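Local structure of TssK (Serratia sp. FS14, 5Y0E) at residues L48-T53 with L166-V171; A332-Q335 with M339-D342. The protein is a baseplate component of the bacterial type VI secretion system, probably linking the baseplate to the membrane-spanning complex as a trimer. One frame throughout, in Å; residues are numbered along the deposited sequence.

Contact 1: residues L48-T53 with L166-V171; sequences LDLDQT and LGVTRV
Two beta-sheets meet face to face where Leu48 and Leu50 of strand 44-50 pack on Val168 and Thr169 of strand 163-174, a layered packing of the beta-sandwich kind. The strands belong to different sheets: strand axes 9.5 Å apart and inclined by 29° are too distant for backbone pairing, so side chains fill the gap. Val168 is the shared partner: its CG1 methyl meets both leucines. Leu48 CD2 lies 4.4 Å from Val168 CG1, and Leu50 CD1 lies equally far from the same Val168 CG1. Leu50 CD1 also comes within 4.5 Å of Thr169 CG2, the methyl branch of the threonine. With CG anti to the backbone N (chi1 -173°), Leu48 extends its forked end toward the opposite sheet.

On the far strand, Val168 and Thr169 both pair with Val98, forming a classic beta bulge. Leu62 of strand 62-68 touches Leu48 and Val168 alike, while Leu182 of strand 180-182 reaches Leu50 and Thr169. Beyond the interface, Thr53 OG1 donates to Asp51 OD2 at 2.8 Å, on the syn side of the carboxylate but 26° out of its plane; the same oxygen receives Leu54 N, tying together the turn that follows the strand. Leucine and valine suit the interface because their methyls need no polar partners; threonine joins through CG2. The adhesion is therefore dispersive and hydrophobic, and light, its methyls a little beyond close van der Waals contact.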
loop_
_atom_site.group_PDB
_atom_site.type_symbol
_atom_site.label_atom_id
_atom_site.label_comp_id
_atom_site.label_asym_id
_atom_site.label_seq_id
_atom_site.Cartn_x
_atom_site.Cartn_y
_atom_site.Cartn_z
ATOM N N LEU A 48 8.636 -22.095 -3.808
ATOM C CA LEU A 48 8.027 -23.416 -3.728
ATOM C C LEU A 48 8.014 -23.974 -5.134
ATOM O O LEU A 48 7.392 -23.387 -6.016
ATOM C CB LEU A 48 6.614 -23.340 -3.162
ATOM C CG LEU A 48 5.909 -24.639 -2.862
ATOM C CD1 LEU A 48 6.873 -25.583 -2.237
ATOM C CD2 LEU A 48 4.811 -24.389 -1.911
ATOM N N ASP A 49 8.717 -25.077 -5.355
ATOM C CA ASP A 49 8.757 -25.707 -6.664
ATOM C C ASP A 49 8.359 -27.164 -6.530
ATOM O O ASP A 49 9.152 -27.997 -6.085
ATOM C CB ASP A 49 10.127 -25.589 -7.309
ATOM C CG ASP A 49 10.123 -26.090 -8.743
ATOM O OD1 ASP A 49 9.033 -26.253 -9.328
ATOM O OD2 ASP A 49 11.212 -26.324 -9.295
ATOM N N LEU A 50 7.146 -27.471 -6.947
ATOM C CA LEU A 50 6.676 -28.840 -6.919
ATOM C C LEU A 50 7.150 -29.580 -8.163
ATOM O O LEU A 50 7.152 -29.034 -9.267
ATOM C CB LEU A 50 5.158 -28.845 -6.824
ATOM C CG LEU A 50 4.517 -30.104 -6.306
ATOM C CD1 LEU A 50 3.318 -29.705 -5.511
ATOM C CD2 LEU A 50 4.129 -30.967 -7.482
ATOM N N ASP A 51 7.574 -30.821 -7.985
ATOM C CA ASP A 51 8.012 -31.602 -9.131
ATOM C C ASP A 51 6.801 -32.201 -9.824
ATOM O O ASP A 51 6.125 -33.079 -9.280
ATOM C CB ASP A 51 8.986 -32.697 -8.734
ATOM C CG ASP A 51 9.529 -33.422 -9.939
ATOM O OD1 ASP A 51 9.887 -32.751 -10.934
ATOM O OD2 ASP A 51 9.575 -34.657 -9.909
ATOM N N GLN A 52 6.536 -31.730 -11.031
ATOM C CA GLN A 52 5.370 -32.184 -11.765
ATOM C C GLN A 52 5.576 -33.588 -12.310
ATOM O O GLN A 52 4.638 -34.392 -12.338
ATOM C CB GLN A 52 5.081 -31.207 -12.894
ATOM C CG GLN A 52 4.677 -29.855 -12.399
ATOM C CD GLN A 52 3.241 -29.847 -11.940
ATOM O OE1 GLN A 52 2.401 -30.571 -12.481
ATOM N NE2 GLN A 52 2.946 -29.034 -10.928
ATOM N N THR A 53 6.800 -33.886 -12.748
ATOM C CA THR A 53 7.099 -35.196 -13.306
ATOM C C THR A 53 6.744 -36.308 -12.329
ATOM O O THR A 53 6.176 -37.326 -12.723
ATOM C CB THR A 53 8.574 -35.268 -13.687
ATOM O OG1 THR A 53 9.349 -35.521 -12.513
ATOM C CG2 THR A 53 9.030 -33.952 -14.275
ATOM N N LEU A 166 3.423 -26.057 7.043
ATOM C CA LEU A 166 2.935 -25.127 6.047
ATOM C C LEU A 166 2.215 -25.915 4.966
ATOM O O LEU A 166 2.701 -26.955 4.527
ATOM C CB LEU A 166 4.082 -24.322 5.423
ATOM C CG LEU A 166 5.049 -23.530 6.294
ATOM C CD1 LEU A 166 6.181 -23.014 5.459
ATOM C CD2 LEU A 166 4.349 -22.400 6.958
ATOM N N GLY A 167 1.072 -25.416 4.513
ATOM C CA GLY A 167 0.324 -26.128 3.499
ATOM C C GLY A 167 0.971 -26.003 2.135
ATOM O O GLY A 167 1.418 -24.935 1.739
ATOM N N VAL A 168 0.997 -27.106 1.395
ATOM C CA VAL A 168 1.653 -27.159 0.098
ATOM C C VAL A 168 0.650 -27.266 -1.044
ATOM O O VAL A 168 0.807 -26.603 -2.071
ATOM C CB VAL A 168 2.664 -28.326 0.048
ATOM C CG1 VAL A 168 3.258 -28.468 -1.341
ATOM C CG2 VAL A 168 3.743 -28.148 1.098
ATOM N N THR A 169 -0.372 -28.106 -0.896
ATOM C CA THR A 169 -1.254 -28.422 -2.006
ATOM C C THR A 169 -2.379 -29.318 -1.520
ATOM O O THR A 169 -2.386 -29.790 -0.383
ATOM C CB THR A 169 -0.492 -29.094 -3.140
ATOM O OG1 THR A 169 -1.279 -29.050 -4.322
ATOM C CG2 THR A 169 -0.175 -30.515 -2.794
ATOM N N ARG A 170 -3.336 -29.547 -2.407
ATOM C CA ARG A 170 -4.441 -30.454 -2.132
ATOM C C ARG A 170 -4.581 -31.449 -3.270
ATOM O O ARG A 170 -4.598 -31.069 -4.445
ATOM C CB ARG A 170 -5.749 -29.700 -1.932
ATOM C CG ARG A 170 -6.987 -30.560 -2.086
ATOM C CD ARG A 170 -8.259 -29.770 -1.785
ATOM N NE ARG A 170 -8.553 -29.773 -0.368
ATOM C CZ ARG A 170 -9.612 -30.361 0.168
ATOM N NH1 ARG A 170 -10.496 -30.971 -0.608
ATOM N NH2 ARG A 170 -9.794 -30.324 1.480
ATOM N N VAL A 171 -4.660 -32.723 -2.921
ATOM C CA VAL A 171 -4.927 -33.769 -3.899
ATOM C C VAL A 171 -6.432 -33.885 -4.075
ATOM O O VAL A 171 -7.163 -34.098 -3.108
ATOM C CB VAL A 171 -4.324 -35.113 -3.475
ATOM C CG1 VAL A 171 -4.531 -36.112 -4.586
ATOM C CG2 VAL A 171 -2.850 -34.980 -3.176
#

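Contact 2: residues A332-Q335 with M339-D342; sequences ATVQ and MMRD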
loop_
_atom_site.group_PDB
_atom_site.type_symbol
_atom_site.label_atom_id
_atom_site.label_comp_id
_atom_site.label_asym_id
_atom_site.label_seq_id
_atom_site.Cartn_x
_atom_site.Cartn_y
_atom_site.Cartn_z
ATOM N N ALA A 332 -1.837 -9.350 -27.545
ATOM C CA ALA A 332 -2.958 -9.622 -26.658
ATOM C C ALA A 332 -2.768 -11.031 -26.127
ATOM O O ALA A 332 -3.126 -12.006 -26.788
ATOM C CB ALA A 332 -4.289 -9.480 -27.390
ATOM N N THR A 333 -2.282 -11.176 -24.919
ATOM C CA THR A 333 -2.147 -12.509 -24.409
ATOM C C THR A 333 -3.522 -12.986 -24.063
ATOM O O THR A 333 -4.308 -12.249 -23.547
ATOM C CB THR A 333 -1.284 -12.536 -23.158
ATOM O OG1 THR A 333 -2.076 -12.194 -22.021
ATOM C CG2 THR A 333 -0.163 -11.544 -23.288
ATOM N N VAL A 334 -3.814 -14.245 -24.294
ATOM C CA VAL A 334 -5.095 -14.786 -23.900
ATOM C C VAL A 334 -4.841 -15.555 -22.637
ATOM O O VAL A 334 -3.799 -16.156 -22.491
ATOM C CB VAL A 334 -5.603 -15.754 -24.925
ATOM C CG1 VAL A 334 -5.496 -15.124 -26.282
ATOM C CG2 VAL A 334 -4.747 -16.991 -24.881
ATOM N N GLN A 335 -5.791 -15.583 -21.721
ATOM C CA GLN A 335 -5.542 -16.259 -20.448
ATOM C C GLN A 335 -5.884 -17.718 -20.361
ATOM O O GLN A 335 -5.989 -18.243 -19.269
ATOM C CB GLN A 335 -6.286 -15.554 -19.329
ATOM C CG GLN A 335 -7.771 -15.808 -19.361
ATOM C CD GLN A 335 -8.495 -15.201 -18.185
ATOM O OE1 GLN A 335 -8.398 -15.691 -17.065
ATOM N NE2 GLN A 335 -9.244 -14.128 -18.440
ATOM N N MET A 339 -9.669 -20.740 -24.273
ATOM C CA MET A 339 -10.144 -19.478 -24.774
ATOM C C MET A 339 -10.276 -19.370 -26.287
ATOM O O MET A 339 -11.190 -18.764 -26.805
ATOM C CB MET A 339 -9.174 -18.412 -24.328
ATOM C CG MET A 339 -9.707 -17.496 -23.265
ATOM S SD MET A 339 -9.489 -15.818 -23.824
ATOM C CE MET A 339 -10.871 -15.093 -22.981
ATOM N N MET A 340 -9.351 -19.958 -27.001
ATOM C CA MET A 340 -9.362 -19.820 -28.436
ATOM C C MET A 340 -10.305 -20.735 -29.177
ATOM O O MET A 340 -10.343 -20.724 -30.389
ATOM C CB MET A 340 -7.963 -19.975 -28.976
ATOM C CG MET A 340 -7.008 -18.979 -28.376
ATOM S SD MET A 340 -6.635 -17.712 -29.565
ATOM C CE MET A 340 -5.007 -17.235 -29.080
ATOM N N ARG A 341 -11.078 -21.514 -28.455
ATOM C CA ARG A 341 -12.011 -22.401 -29.080
ATOM C C ARG A 341 -13.410 -22.134 -28.558
ATOM O O ARG A 341 -14.383 -22.542 -29.163
ATOM C CB ARG A 341 -11.578 -23.838 -28.856
ATOM C CG ARG A 341 -12.454 -24.906 -29.480
ATOM C CD ARG A 341 -11.874 -26.297 -29.246
ATOM N NE ARG A 341 -11.862 -26.660 -27.828
ATOM C CZ ARG A 341 -12.898 -27.162 -27.160
ATOM N NH1 ARG A 341 -14.063 -27.364 -27.763
ATOM N NH2 ARG A 341 -12.763 -27.460 -25.875
ATOM N N ASP A 342 -13.512 -21.423 -27.447
ATOM C CA ASP A 342 -14.806 -21.096 -26.863
ATOM C C ASP A 342 -15.246 -19.653 -27.064
ATOM O O ASP A 342 -16.373 -19.300 -26.773
ATOM C CB ASP A 342 -14.765 -21.349 -25.368
ATOM C CG ASP A 342 -14.508 -22.775 -25.041
ATOM O OD1 ASP A 342 -14.651 -23.598 -25.947
ATOM O OD2 ASP A 342 -14.171 -23.079 -23.892
#
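Val334 faces two consecutive methionines, Met339 and Met340, and is met by each on a different atom. The methyl end of Met340 makes the closer approach, with CE 3.5 Å from Val334 CG1. Met339 presents its sulfur instead, SD standing 4.0 Å from Val334 CB. The side chains of Val334 and Met340 cross at about a right angle, and Met340 touches the valine with its own CE methyl. Both methionine chains bend at chi2. For Met340, whose CG is anti to the carbonyl carbon (chi1 -58°), this carries CE back toward Val334 although its CB does not point there. Met339 SD also lies 4.3 Å from the backbone N of Gln335, a loose approach at the exposed border of the contact.

Outward from this cluster, Val334 is placed by the chain leaving strand 329-333: its backbone bonds with Ser422, and Ala332 bonds likewise with Phe424. Phe424 of strand 423-428 then touches both Val334 and Met340, while Met418 of helix 414-419 also packs against Met340. Met339 rests on Ile318 and Ala441, from two other strands of the same eight-stranded antiparallel sheet. The short helix 339-342 thus sits in the connection between strands 329-333 and 343-350, its first two residues turned into the apolar interior.

Each residue type fits its place: valine is compact and beta-branched beside a strand end, and the unbranched, flexible methionine chains can bend from the helix to reach it. The contact consequently depends on a methyl from Met340 and the polarisable sulfur of Met339, with dispersion and exclusion of water holding the helix start against the strand end.

How the contacts relate
Along the chain contact 1 closes before contact 2 opens, and the two lie in separate parts of the molecule, their centres 27 Å apart and their nearest atoms about 16 Å apart. They share no strand or helix: residues 48-53 and 166-171 lie on two sheets of the N-terminal half, whereas 332-335 and 339-342 lie at the end of a strand of the eight-stranded sheet and on the short helix that follows. The long helices 197-222, 229-253 and 259-273 lie between them in sequence. Contact 1 joins two sheets; contact 2 packs a helix within one strand-to-strand connection. No other chain of the three-chain assembly touches either, so both are packing within one chain.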